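Local coordinates for protein quinoline 2-oxidoreductase small subunit (Pseudomonas putida, PDB 1T3Q) that carries two [2Fe-2S] clusters as the small subunit of a molybdenum hydroxylase that oxidises quinoline, probably passing electrons from the molybdenum centre toward FAD, at residues A[56-61]-A[78-83]; A[30-35]-A[65-70]; A[10-15]-A[71-76]. All blocks are in the same frame, centred on the assembly; numbering follows the deposited sequence.

Contact 1: residues A[56-61]-A[78-83]; sequences CTILID and CSIETV. With FES (Fe2/s2 (inorganic) cluster), chain H.
In D61, CG lies anti to the carbonyl carbon, beside the backbone N (chi1 -62°), and from there OD1 accepts from S79 N at 2.9 Å. The donor stands above the carboxylate plane, 38° out of it. D61 N meanwhile gives an almost straight bond to S79 O, only 2.7 Å long, so one aspartate grips both the N-H and the C=O of one serine. A short acid suits the place, since D61 itself has left the extended conformation (phi 56°) and turns its side chain back to a nearby N-H. The two segments are neighbouring antiparallel strands of the mixed sheet in the N-terminal, ferredoxin-like [2Fe-2S] domain. L59 and E81 form the hydrogen-bonded pair: E81 N reaches L59 O at 2.9 Å, and L59 N returns a longer bond to E81 O. I60 and I80 make the next, non-hydrogen-bonded pair.

On the face that carries L59 and E81, the leucine CD1 lies 3.7 Å from E81 OE1; the glutamate's OE2 makes a salt bridge with R119 of helix 111-124, which also touches L59. The other face is apolar. There I60 CG2 packs on C78 CB at 3.8 Å, and I58 CD1 meets I80 CG2 at 3.9 Å. I58, I60 and I80 all touch L31 of helix 31-39, and such beta-branched residues suit both an extended backbone and an apolar helix-to-sheet interface. Just before strand 57-60, C56 SG binds iron FE2 of the cluster at 2.3 Å; C68 SG is the second cysteine ligand of that iron.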
ATOM      1  N   CYS A  56     -12.648   2.188 -23.156  1.00 14.85           N
ATOM      2  CA  CYS A  56     -11.515   3.108 -23.277  1.00 13.87           C
ATOM      3  C   CYS A  56     -11.911   4.388 -23.997  1.00 15.51           C
ATOM      4  O   CYS A  56     -11.048   5.181 -24.372  1.00 14.08           O
ATOM      5  CB  CYS A  56     -10.395   2.467 -24.097  1.00 13.92           C
ATOM      6  SG  CYS A  56     -10.875   2.290 -25.831  1.00 15.03           S
ATOM      7  N   THR A  57     -13.205   4.580 -24.202  1.00 15.53           N
ATOM      8  CA  THR A  57     -13.680   5.763 -24.909  1.00 16.74           C
ATOM      9  C   THR A  57     -13.341   7.058 -24.185  1.00 17.66           C
ATOM     10  O   THR A  57     -13.633   7.213 -22.997  1.00 18.32           O
ATOM     11  CB  THR A  57     -15.207   5.689 -25.135  1.00 16.15           C
ATOM     12  OG1 THR A  57     -15.523   4.488 -25.855  1.00 16.24           O
ATOM     13  CG2 THR A  57     -15.693   6.896 -25.952  1.00 14.95           C
ATOM     14  N   ILE A  58     -12.708   7.983 -24.904  1.00 17.30           N
ATOM     15  CA  ILE A  58     -12.348   9.286 -24.351  1.00 17.15           C
ATOM     16  C   ILE A  58     -12.711  10.339 -25.390  1.00 15.40           C
ATOM     17  O   ILE A  58     -13.130  10.005 -26.491  1.00 16.40           O
ATOM     18  CB  ILE A  58     -10.836   9.390 -24.055  1.00 17.04           C
ATOM     19  CG1 ILE A  58     -10.034   9.168 -25.341  1.00 17.82           C
ATOM     20  CG2 ILE A  58     -10.442   8.385 -22.975  1.00 17.10           C
ATOM     21  CD1 ILE A  58      -8.538   9.328 -25.168  1.00 18.06           C
ATOM     22  N   LEU A  59     -12.572  11.610 -25.043  1.00 16.50           N
ATOM     23  CA  LEU A  59     -12.882  12.658 -26.010  1.00 17.40           C
ATOM     24  C   LEU A  59     -11.580  13.270 -26.506  1.00 17.78           C
ATOM     25  O   LEU A  59     -10.722  13.664 -25.710  1.00 18.17           O
ATOM     26  CB  LEU A  59     -13.752  13.752 -25.380  1.00 18.97           C
ATOM     27  CG  LEU A  59     -15.120  13.344 -24.821  1.00 19.66           C
ATOM     28  CD1 LEU A  59     -15.823  14.572 -24.243  1.00 23.59           C
ATOM     29  CD2 LEU A  59     -15.967  12.730 -25.915  1.00 20.32           C
ATOM     30  N   ILE A  60     -11.429  13.317 -27.823  1.00 17.32           N
ATOM     31  CA  ILE A  60     -10.256  13.910 -28.445  1.00 18.73           C
ATOM     32  C   ILE A  60     -10.787  15.063 -29.294  1.00 18.74           C
ATOM     33  O   ILE A  60     -11.546  14.859 -30.249  1.00 19.01           O
ATOM     34  CB  ILE A  60      -9.495  12.879 -29.305  1.00 20.11           C
ATOM     35  CG1 ILE A  60      -8.949  11.771 -28.392  1.00 21.13           C
ATOM     36  CG2 ILE A  60      -8.348  13.556 -30.048  1.00 19.51           C
ATOM     37  CD1 ILE A  60      -8.065  10.754 -29.087  1.00 22.76           C
ATOM     38  N   ASP A  61     -10.401  16.276 -28.911  1.00 21.75           N
ATOM     39  CA  ASP A  61     -10.861  17.484 -29.580  1.00 22.89           C
ATOM     40  C   ASP A  61     -12.383  17.492 -29.572  1.00 23.75           C
ATOM     41  O   ASP A  61     -13.027  17.826 -30.564  1.00 25.18           O
ATOM     42  CB  ASP A  61     -10.317  17.559 -31.005  1.00 24.69           C
ATOM     43  CG  ASP A  61      -8.807  17.626 -31.038  1.00 25.74           C
ATOM     44  OD1 ASP A  61      -8.225  18.282 -30.146  1.00 26.98           O
ATOM     45  OD2 ASP A  61      -8.198  17.034 -31.951  1.00 29.15           O
ATOM     46  N   CYS A  78      -3.308  17.220 -30.036  1.00 22.74           N
ATOM     47  CA  CYS A  78      -4.720  17.046 -29.713  1.00 23.79           C
ATOM     48  C   CYS A  78      -5.064  17.449 -28.283  1.00 23.44           C
ATOM     49  O   CYS A  78      -4.194  17.521 -27.413  1.00 23.13           O
ATOM     50  CB  CYS A  78      -5.138  15.589 -29.924  1.00 24.85           C
ATOM     51  SG  CYS A  78      -4.982  14.998 -31.623  1.00 28.85           S
ATOM     52  N   SER A  79      -6.346  17.723 -28.057  1.00 22.05           N
ATOM     53  CA  SER A  79      -6.842  18.080 -26.738  1.00 22.85           C
ATOM     54  C   SER A  79      -7.637  16.869 -26.254  1.00 22.10           C
ATOM     55  O   SER A  79      -8.685  16.537 -26.806  1.00 21.83           O
ATOM     56  CB  SER A  79      -7.753  19.304 -26.819  1.00 25.80           C
ATOM     57  OG  SER A  79      -8.325  19.585 -25.555  1.00 30.91           O
ATOM     58  N   ILE A  80      -7.122  16.213 -25.221  1.00 22.60           N
ATOM     59  CA  ILE A  80      -7.740  15.009 -24.673  1.00 20.97           C
ATOM     60  C   ILE A  80      -8.462  15.231 -23.350  1.00 20.73           C
ATOM     61  O   ILE A  80      -7.977  15.951 -22.475  1.00 20.51           O
ATOM     62  CB  ILE A  80      -6.670  13.921 -24.464  1.00 21.42           C
ATOM     63  CG1 ILE A  80      -6.055  13.541 -25.813  1.00 22.82           C
ATOM     64  CG2 ILE A  80      -7.279  12.714 -23.763  1.00 22.40           C
ATOM     65  CD1 ILE A  80      -4.835  12.641 -25.703  1.00 24.69           C
ATOM     66  N   GLU A  81      -9.622  14.594 -23.212  1.00 19.91           N
ATOM     67  CA  GLU A  81     -10.416  14.686 -21.997  1.00 20.48           C
ATOM     68  C   GLU A  81     -10.696  13.285 -21.469  1.00 18.69           C
ATOM     69  O   GLU A  81     -11.350  12.488 -22.140  1.00 18.84           O
ATOM     70  CB  GLU A  81     -11.752  15.376 -22.277  1.00 22.45           C
ATOM     71  CG  GLU A  81     -11.668  16.867 -22.506  1.00 26.48           C
ATOM     72  CD  GLU A  81     -13.008  17.438 -22.917  1.00 31.14           C
ATOM     73  OE1 GLU A  81     -13.344  17.365 -24.119  1.00 33.51           O
ATOM     74  OE2 GLU A  81     -13.734  17.941 -22.034  1.00 32.62           O
ATOM     75  N   THR A  82     -10.192  12.981 -20.276  1.00 17.59           N
ATOM     76  CA  THR A  82     -10.436  11.675 -19.669  1.00 17.72           C
ATOM     77  C   THR A  82     -11.436  11.879 -18.530  1.00 18.83           C
ATOM     78  O   THR A  82     -11.747  13.019 -18.159  1.00 17.49           O
ATOM     79  CB  THR A  82      -9.145  11.042 -19.110  1.00 15.29           C
ATOM     80  OG1 THR A  82      -8.643  11.837 -18.030  1.00 17.53           O
ATOM     81  CG2 THR A  82      -8.083  10.945 -20.204  1.00 14.39           C
ATOM     82  N   VAL A  83     -11.942  10.783 -17.978  1.00 16.85           N
ATOM     83  CA  VAL A  83     -12.920  10.872 -16.904  1.00 17.69           C
ATOM     84  C   VAL A  83     -12.423  11.686 -15.706  1.00 18.32           C
ATOM     85  O   VAL A  83     -13.218  12.334 -15.024  1.00 18.47           O
ATOM     86  CB  VAL A  83     -13.346   9.460 -16.430  1.00 17.62           C
ATOM     87  CG1 VAL A  83     -12.168   8.741 -15.804  1.00 16.48           C
ATOM     88  CG2 VAL A  83     -14.499   9.569 -15.443  1.00 17.89           C
TER
HETATM   89 FE1  FES H4908     -12.598  -2.093 -25.704  1.00 16.10          FE
HETATM   90 FE2  FES H4908     -11.058   0.031 -26.432  1.00 17.11          FE
HETATM   91  S1  FES H4908     -12.977  -0.431 -27.261  1.00 18.31           S
HETATM   92  S2  FES H4908     -10.656  -1.510 -24.780  1.00 17.31           S

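Contact 2: residues A[30-35]-A[65-70]; sequences HLADAL and MRSCLT. With FES (Fe2/s2 (inorganic) cluster), chain H.
The first turn of helix 31-39 lays its N-H groups against the carbonyls of the turn after strand 63-66: L31 N donates to T70 O at 2.7 Å, nearly along the C=O axis, while A32 N meets S67 O at 3.1 Å from well above the carbonyl plane. The turn supplies one cluster ligand of the ferredoxin-like domain, C68, whose SG binds iron FE2 at 2.4 Å.

H30 is the N-cap of the helix. Its CG sits between the backbone N and the carbonyl carbon (chi1 50°), which starts the ring off toward both the helix end and C68. ND1 accepts from D33 N at 3.0 Å in the plane of the ring, and NE2 is hydrogen-bonded to E49 OE1. One face of the ring receives C68 CA in a CH-pi contact, 4.1 Å from the ring centre. Histidine suits the place because one flat group can cap a helix, bond to a second loop and cover the cysteine backbone. An alanine here would probably leave D33 N without its cap and E49 without its ring partner, and open a gap beside C68.

A small residue suits A32, whose CB is 3.3 Å from S67 OG; that hydroxyl is bonded to C56 O, so the residue before C68 is tied by its side chain to the backbone of C56. L31 and T70 run side by side, pointing the same way, with CD2 and CG2 in contact. Within the turn, R66 O accepts from L69 N and T70 OG1, which reach it from opposite faces of its plane, the threonine hydroxyl at 2.9 Å.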
ATOM      1  N   HIS A  30      -0.601   1.997 -27.563  1.00 18.05           N
ATOM      2  CA  HIS A  30      -1.803   2.751 -27.886  1.00 17.68           C
ATOM      3  C   HIS A  30      -2.059   3.819 -26.824  1.00 16.76           C
ATOM      4  O   HIS A  30      -1.453   3.804 -25.751  1.00 16.13           O
ATOM      5  CB  HIS A  30      -3.033   1.843 -28.098  1.00 16.49           C
ATOM      6  CG  HIS A  30      -3.279   0.830 -27.017  1.00 18.91           C
ATOM      7  ND1 HIS A  30      -3.445   1.171 -25.691  1.00 17.43           N
ATOM      8  CD2 HIS A  30      -3.493  -0.506 -27.089  1.00 19.64           C
ATOM      9  CE1 HIS A  30      -3.757   0.091 -24.996  1.00 18.25           C
ATOM     10  NE2 HIS A  30      -3.793  -0.941 -25.821  1.00 16.36           N
ATOM     11  N   LEU A  31      -2.930   4.767 -27.150  1.00 17.46           N
ATOM     12  CA  LEU A  31      -3.244   5.878 -26.259  1.00 16.19           C
ATOM     13  C   LEU A  31      -3.792   5.468 -24.897  1.00 16.85           C
ATOM     14  O   LEU A  31      -3.458   6.083 -23.879  1.00 15.31           O
ATOM     15  CB  LEU A  31      -4.219   6.831 -26.961  1.00 17.10           C
ATOM     16  CG  LEU A  31      -4.567   8.127 -26.224  1.00 17.07           C
ATOM     17  CD1 LEU A  31      -3.293   8.843 -25.799  1.00 17.30           C
ATOM     18  CD2 LEU A  31      -5.410   9.010 -27.132  1.00 17.40           C
ATOM     19  N   ALA A  32      -4.626   4.430 -24.869  1.00 17.00           N
ATOM     20  CA  ALA A  32      -5.190   3.955 -23.609  1.00 16.95           C
ATOM     21  C   ALA A  32      -4.056   3.587 -22.653  1.00 16.79           C
ATOM     22  O   ALA A  32      -4.030   4.037 -21.511  1.00 15.73           O
ATOM     23  CB  ALA A  32      -6.098   2.745 -23.856  1.00 17.29           C
ATOM     24  N   ASP A  33      -3.113   2.772 -23.120  1.00 18.35           N
ATOM     25  CA  ASP A  33      -1.973   2.376 -22.287  1.00 17.83           C
ATOM     26  C   ASP A  33      -1.099   3.576 -21.898  1.00 18.71           C
ATOM     27  O   ASP A  33      -0.615   3.655 -20.770  1.00 18.06           O
ATOM     28  CB  ASP A  33      -1.102   1.338 -23.014  1.00 17.45           C
ATOM     29  CG  ASP A  33      -1.611  -0.093 -22.849  1.00 20.37           C
ATOM     30  OD1 ASP A  33      -1.030  -1.007 -23.478  1.00 19.23           O
ATOM     31  OD2 ASP A  33      -2.587  -0.314 -22.096  1.00 18.52           O
ATOM     32  N   ALA A  34      -0.887   4.508 -22.824  1.00 16.40           N
ATOM     33  CA  ALA A  34      -0.054   5.671 -22.522  1.00 16.47           C
ATOM     34  C   ALA A  34      -0.684   6.526 -21.429  1.00 16.24           C
ATOM     35  O   ALA A  34      -0.004   6.940 -20.484  1.00 16.39           O
ATOM     36  CB  ALA A  34       0.179   6.503 -23.780  1.00 15.22           C
ATOM     37  N   LEU A  35      -1.982   6.794 -21.555  1.00 15.76           N
ATOM     38  CA  LEU A  35      -2.680   7.591 -20.553  1.00 15.88           C
ATOM     39  C   LEU A  35      -2.564   6.907 -19.192  1.00 15.79           C
ATOM     40  O   LEU A  35      -2.220   7.530 -18.194  1.00 13.45           O
ATOM     41  CB  LEU A  35      -4.162   7.743 -20.925  1.00 16.32           C
ATOM     42  CG  LEU A  35      -4.479   8.647 -22.125  1.00 17.98           C
ATOM     43  CD1 LEU A  35      -5.940   8.513 -22.516  1.00 18.88           C
ATOM     44  CD2 LEU A  35      -4.145  10.094 -21.771  1.00 18.80           C
ATOM     45  N   MET A  65     -13.611   8.822 -29.085  1.00 16.92           N
ATOM     46  CA  MET A  65     -12.772   7.916 -29.864  1.00 14.85           C
ATOM     47  C   MET A  65     -12.278   6.773 -28.989  1.00 15.43           C
ATOM     48  O   MET A  65     -12.160   6.923 -27.772  1.00 13.98           O
ATOM     49  CB  MET A  65     -11.546   8.652 -30.415  1.00 14.88           C
ATOM     50  CG  MET A  65     -11.857   9.725 -31.436  1.00 16.50           C
ATOM     51  SD  MET A  65     -10.356  10.474 -32.090  1.00 18.58           S
ATOM     52  CE  MET A  65     -11.087  11.830 -33.068  1.00 19.39           C
ATOM     53  N   ARG A  66     -11.982   5.635 -29.608  1.00 15.62           N
ATOM     54  CA  ARG A  66     -11.458   4.490 -28.865  1.00 17.32           C
ATOM     55  C   ARG A  66      -9.968   4.740 -28.666  1.00 17.71           C
ATOM     56  O   ARG A  66      -9.212   4.788 -29.639  1.00 17.78           O
ATOM     57  CB  ARG A  66     -11.644   3.194 -29.664  1.00 15.70           C
ATOM     58  CG  ARG A  66     -13.074   2.860 -30.041  1.00 18.43           C
ATOM     59  CD  ARG A  66     -13.987   2.703 -28.827  1.00 17.82           C
ATOM     60  NE  ARG A  66     -15.118   1.844 -29.157  1.00 20.63           N
ATOM     61  CZ  ARG A  66     -16.384   2.069 -28.818  1.00 22.01           C
ATOM     62  NH1 ARG A  66     -17.321   1.206 -29.187  1.00 22.86           N
ATOM     63  NH2 ARG A  66     -16.720   3.151 -28.125  1.00 20.47           N
ATOM     64  N   SER A  67      -9.534   4.904 -27.417  1.00 16.54           N
ATOM     65  CA  SER A  67      -8.119   5.151 -27.169  1.00 17.56           C
ATOM     66  C   SER A  67      -7.267   3.905 -27.379  1.00 17.85           C
ATOM     67  O   SER A  67      -6.056   4.009 -27.548  1.00 15.99           O
ATOM     68  CB  SER A  67      -7.899   5.708 -25.755  1.00 17.19           C
ATOM     69  OG  SER A  67      -8.492   4.884 -24.771  1.00 18.42           O
ATOM     70  N   CYS A  68      -7.887   2.727 -27.372  1.00 17.26           N
ATOM     71  CA  CYS A  68      -7.120   1.502 -27.594  1.00 18.34           C
ATOM     72  C   CYS A  68      -6.820   1.350 -29.087  1.00 19.38           C
ATOM     73  O   CYS A  68      -5.946   0.571 -29.478  1.00 17.88           O
ATOM     74  CB  CYS A  68      -7.891   0.276 -27.098  1.00 16.94           C
ATOM     75  SG  CYS A  68      -9.302  -0.190 -28.090  1.00 17.37           S
ATOM     76  N   LEU A  69      -7.559   2.090 -29.915  1.00 18.77           N
ATOM     77  CA  LEU A  69      -7.356   2.046 -31.358  1.00 19.19           C
ATOM     78  C   LEU A  69      -6.777   3.361 -31.885  1.00 18.17           C
ATOM     79  O   LEU A  69      -6.952   3.715 -33.053  1.00 16.62           O
ATOM     80  CB  LEU A  69      -8.666   1.719 -32.081  1.00 18.91           C
ATOM     81  CG  LEU A  69      -9.278   0.346 -31.782  1.00 19.02           C
ATOM     82  CD1 LEU A  69     -10.363   0.073 -32.800  1.00 19.72           C
ATOM     83  CD2 LEU A  69      -8.213  -0.758 -31.851  1.00 20.58           C
ATOM     84  N   THR A  70      -6.097   4.080 -31.001  1.00 17.74           N
ATOM     85  CA  THR A  70      -5.434   5.333 -31.345  1.00 17.82           C
ATOM     86  C   THR A  70      -4.005   5.173 -30.848  1.00 17.07           C
ATOM     87  O   THR A  70      -3.798   4.837 -29.689  1.00 18.57           O
ATOM     88  CB  THR A  70      -6.059   6.549 -30.613  1.00 18.50           C
ATOM     89  OG1 THR A  70      -7.445   6.675 -30.963  1.00 18.10           O
ATOM     90  CG2 THR A  70      -5.322   7.834 -31.003  1.00 17.75           C
TER
HETATM   91 FE1  FES H4908     -12.598  -2.093 -25.704  1.00 16.10          FE
HETATM   92 FE2  FES H4908     -11.058   0.031 -26.432  1.00 17.11          FE
HETATM   93  S1  FES H4908     -12.977  -0.431 -27.261  1.00 18.31           S
HETATM   94  S2  FES H4908     -10.656  -1.510 -24.780  1.00 17.31           S

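Contact 3: residues A[10-15]-A[71-76]; sequences MRISAT and LAVQAE
E76 OE2 is gripped by S13 N, 2.7 Å away in an almost straight bond, and by a water at 3.2 Å that also donates to R11 O. The S13 N-H comes in 36° out of the carboxylate plane. To get there the glutamate chain bends at chi2 (71°), which turns CD back toward strand 10-16; the length of a glutamate suits this reach. The glutamate crosses I12 at a slant, with OE2 3.4 Å from I12 CA. R11 is more distant, its NH1 having only a weak bond to the same water.

The 3-10 turn 72-75 here packs against strand 10-16 of the ferredoxin-like domain's mixed sheet, and lies within the connection from strand 63-66 to strand 79-81. I12 is the main apolar link: CD1 rests on V73 CA at 3.6 Å, while CG2 faces A75. M10 SD reaches V73 CG1 at 4.0 Å, and both residues also pack on Y8 of the medium subunit. Farther along the strand, A14 CB sits 3.3 Å from A75 O, where a small side chain fits against the carbonyl. At the start of the turn, Q74 OE1 accepts from L71 N on a lone pair, and NE2 bonds to D52 of the medium subunit.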
ATOM      1  N   MET A  10       9.246   8.656 -28.518  1.00 33.72           N
ATOM      2  CA  MET A  10       8.897   9.902 -29.184  1.00 30.50           C
ATOM      3  C   MET A  10       8.250  10.897 -28.223  1.00 28.78           C
ATOM      4  O   MET A  10       7.409  10.529 -27.398  1.00 26.37           O
ATOM      5  CB  MET A  10       7.955   9.613 -30.356  1.00 31.79           C
ATOM      6  CG  MET A  10       8.615   8.846 -31.497  1.00 31.86           C
ATOM      7  SD  MET A  10       7.496   8.563 -32.877  1.00 35.84           S
ATOM      8  CE  MET A  10       7.299  10.240 -33.501  1.00 36.50           C
ATOM      9  N   ARG A  11       8.651  12.158 -28.339  1.00 26.67           N
ATOM     10  CA  ARG A  11       8.138  13.228 -27.494  1.00 27.07           C
ATOM     11  C   ARG A  11       6.783  13.677 -28.020  1.00 26.50           C
ATOM     12  O   ARG A  11       6.689  14.257 -29.101  1.00 27.29           O
ATOM     13  CB  ARG A  11       9.119  14.402 -27.497  1.00 28.38           C
ATOM     14  CG  ARG A  11       8.694  15.590 -26.648  1.00 31.39           C
ATOM     15  CD  ARG A  11       9.818  16.614 -26.561  1.00 33.23           C
ATOM     16  NE  ARG A  11       9.482  17.747 -25.704  1.00 35.21           N
ATOM     17  CZ  ARG A  11       8.571  18.669 -26.003  1.00 37.13           C
ATOM     18  NH1 ARG A  11       7.896  18.595 -27.142  1.00 37.83           N
ATOM     19  NH2 ARG A  11       8.339  19.671 -25.161  1.00 36.79           N
ATOM     20  N   ILE A  12       5.733  13.406 -27.254  1.00 24.71           N
ATOM     21  CA  ILE A  12       4.391  13.779 -27.668  1.00 23.81           C
ATOM     22  C   ILE A  12       3.850  14.950 -26.866  1.00 24.09           C
ATOM     23  O   ILE A  12       3.904  14.960 -25.638  1.00 21.56           O
ATOM     24  CB  ILE A  12       3.416  12.587 -27.541  1.00 23.36           C
ATOM     25  CG1 ILE A  12       3.947  11.398 -28.354  1.00 21.15           C
ATOM     26  CG2 ILE A  12       2.026  12.992 -28.033  1.00 20.15           C
ATOM     27  CD1 ILE A  12       4.218  11.715 -29.818  1.00 22.94           C
ATOM     28  N   SER A  13       3.326  15.936 -27.583  1.00 24.57           N
ATOM     29  CA  SER A  13       2.772  17.128 -26.968  1.00 25.44           C
ATOM     30  C   SER A  13       1.262  17.171 -27.176  1.00 24.11           C
ATOM     31  O   SER A  13       0.781  17.246 -28.310  1.00 24.98           O
ATOM     32  CB  SER A  13       3.429  18.369 -27.579  1.00 26.93           C
ATOM     33  OG  SER A  13       2.903  19.556 -27.019  1.00 33.98           O
ATOM     34  N   ALA A  14       0.513  17.114 -26.081  1.00 23.51           N
ATOM     35  CA  ALA A  14      -0.945  17.145 -26.157  1.00 22.23           C
ATOM     36  C   ALA A  14      -1.539  17.770 -24.900  1.00 22.21           C
ATOM     37  O   ALA A  14      -0.908  17.791 -23.845  1.00 22.83           O
ATOM     38  CB  ALA A  14      -1.491  15.727 -26.335  1.00 20.93           C
ATOM     39  N   THR A  15      -2.750  18.299 -25.017  1.00 19.69           N
ATOM     40  CA  THR A  15      -3.404  18.883 -23.861  1.00 21.16           C
ATOM     41  C   THR A  15      -4.288  17.794 -23.257  1.00 19.34           C
ATOM     42  O   THR A  15      -5.099  17.186 -23.951  1.00 19.79           O
ATOM     43  CB  THR A  15      -4.263  20.095 -24.256  1.00 21.96           C
ATOM     44  OG1 THR A  15      -3.416  21.109 -24.811  1.00 24.26           O
ATOM     45  CG2 THR A  15      -4.977  20.658 -23.047  1.00 21.77           C
ATOM     46  N   LEU A  71      -3.010   5.382 -31.708  1.00 18.05           N
ATOM     47  CA  LEU A  71      -1.634   5.257 -31.236  1.00 15.93           C
ATOM     48  C   LEU A  71      -1.389   6.422 -30.287  1.00 17.44           C
ATOM     49  O   LEU A  71      -1.913   7.524 -30.495  1.00 16.72           O
ATOM     50  CB  LEU A  71      -0.631   5.331 -32.400  1.00 15.98           C
ATOM     51  CG  LEU A  71      -0.688   4.288 -33.523  1.00 17.69           C
ATOM     52  CD1 LEU A  71       0.434   4.564 -34.517  1.00 17.23           C
ATOM     53  CD2 LEU A  71      -0.536   2.882 -32.951  1.00 16.72           C
ATOM     54  N   ALA A  72      -0.604   6.192 -29.243  1.00 14.61           N
ATOM     55  CA  ALA A  72      -0.310   7.262 -28.308  1.00 16.51           C
ATOM     56  C   ALA A  72       0.343   8.411 -29.072  1.00 17.61           C
ATOM     57  O   ALA A  72       0.085   9.580 -28.785  1.00 16.88           O
ATOM     58  CB  ALA A  72       0.621   6.758 -27.200  1.00 15.33           C
ATOM     59  N   VAL A  73       1.181   8.088 -30.055  1.00 16.36           N
ATOM     60  CA  VAL A  73       1.839   9.139 -30.826  1.00 17.87           C
ATOM     61  C   VAL A  73       0.855   9.957 -31.665  1.00 18.07           C
ATOM     62  O   VAL A  73       1.174  11.064 -32.094  1.00 20.04           O
ATOM     63  CB  VAL A  73       2.967   8.584 -31.744  1.00 16.38           C
ATOM     64  CG1 VAL A  73       4.069   7.982 -30.895  1.00 18.33           C
ATOM     65  CG2 VAL A  73       2.416   7.561 -32.727  1.00 16.62           C
ATOM     66  N   GLN A  74      -0.347   9.431 -31.887  1.00 18.97           N
ATOM     67  CA  GLN A  74      -1.342  10.169 -32.662  1.00 19.30           C
ATOM     68  C   GLN A  74      -2.072  11.197 -31.806  1.00 18.62           C
ATOM     69  O   GLN A  74      -2.986  11.871 -32.276  1.00 19.84           O
ATOM     70  CB  GLN A  74      -2.343   9.209 -33.309  1.00 19.54           C
ATOM     71  CG  GLN A  74      -1.721   8.380 -34.424  1.00 19.21           C
ATOM     72  CD  GLN A  74      -2.677   7.375 -35.026  1.00 19.62           C
ATOM     73  OE1 GLN A  74      -3.256   6.555 -34.319  1.00 19.16           O
ATOM     74  NE2 GLN A  74      -2.839   7.426 -36.341  1.00 21.18           N
ATOM     75  N   ALA A  75      -1.655  11.331 -30.550  1.00 19.13           N
ATOM     76  CA  ALA A  75      -2.277  12.304 -29.659  1.00 20.25           C
ATOM     77  C   ALA A  75      -1.625  13.669 -29.861  1.00 20.97           C
ATOM     78  O   ALA A  75      -2.115  14.684 -29.361  1.00 20.27           O
ATOM     79  CB  ALA A  75      -2.121  11.867 -28.209  1.00 20.08           C
ATOM     80  N   GLU A  76      -0.516  13.682 -30.597  1.00 20.07           N
ATOM     81  CA  GLU A  76       0.216  14.914 -30.858  1.00 20.94           C
ATOM     82  C   GLU A  76      -0.692  16.029 -31.354  1.00 19.55           C
ATOM     83  O   GLU A  76      -1.441  15.855 -32.317  1.00 18.15           O
ATOM     84  CB  GLU A  76       1.324  14.670 -31.888  1.00 21.66           C
ATOM     85  CG  GLU A  76       2.074  15.941 -32.311  1.00 23.98           C
ATOM     86  CD  GLU A  76       2.971  16.491 -31.209  1.00 27.34           C
ATOM     87  OE1 GLU A  76       3.281  17.701 -31.237  1.00 29.78           O
ATOM     88  OE2 GLU A  76       3.377  15.712 -30.321  1.00 28.68           O
TER
HETATM   89  O   HOH W   1       6.227  16.892 -29.451  1.00 37.35           O

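The three contacts sit close together in the N-terminal cluster domain. The centres of contacts 1 and 2 are about 9 Å apart. Those of contacts 2 and 3 are about 11 Å apart, and those of contacts 1 and 3 about 12 Å. The chain runs through 10-15, 30-35, 56-61, 65-70, 71-76 and 78-83, so contact 2 is nested inside the loop closed by contact 3, while contact 1 crosses both. All three reach one mixed sheet: strand 79-81 lies between 57-60 and 10-16, and 63-66 flanks 57-60. L31 of helix 31-39 packs on both I58 and A75, joining the three. Contacts 1 and 2 each supply a cysteine to the same iron; contacts 2 and 3 both meet the medium subunit, contact 3 farther from the cluster.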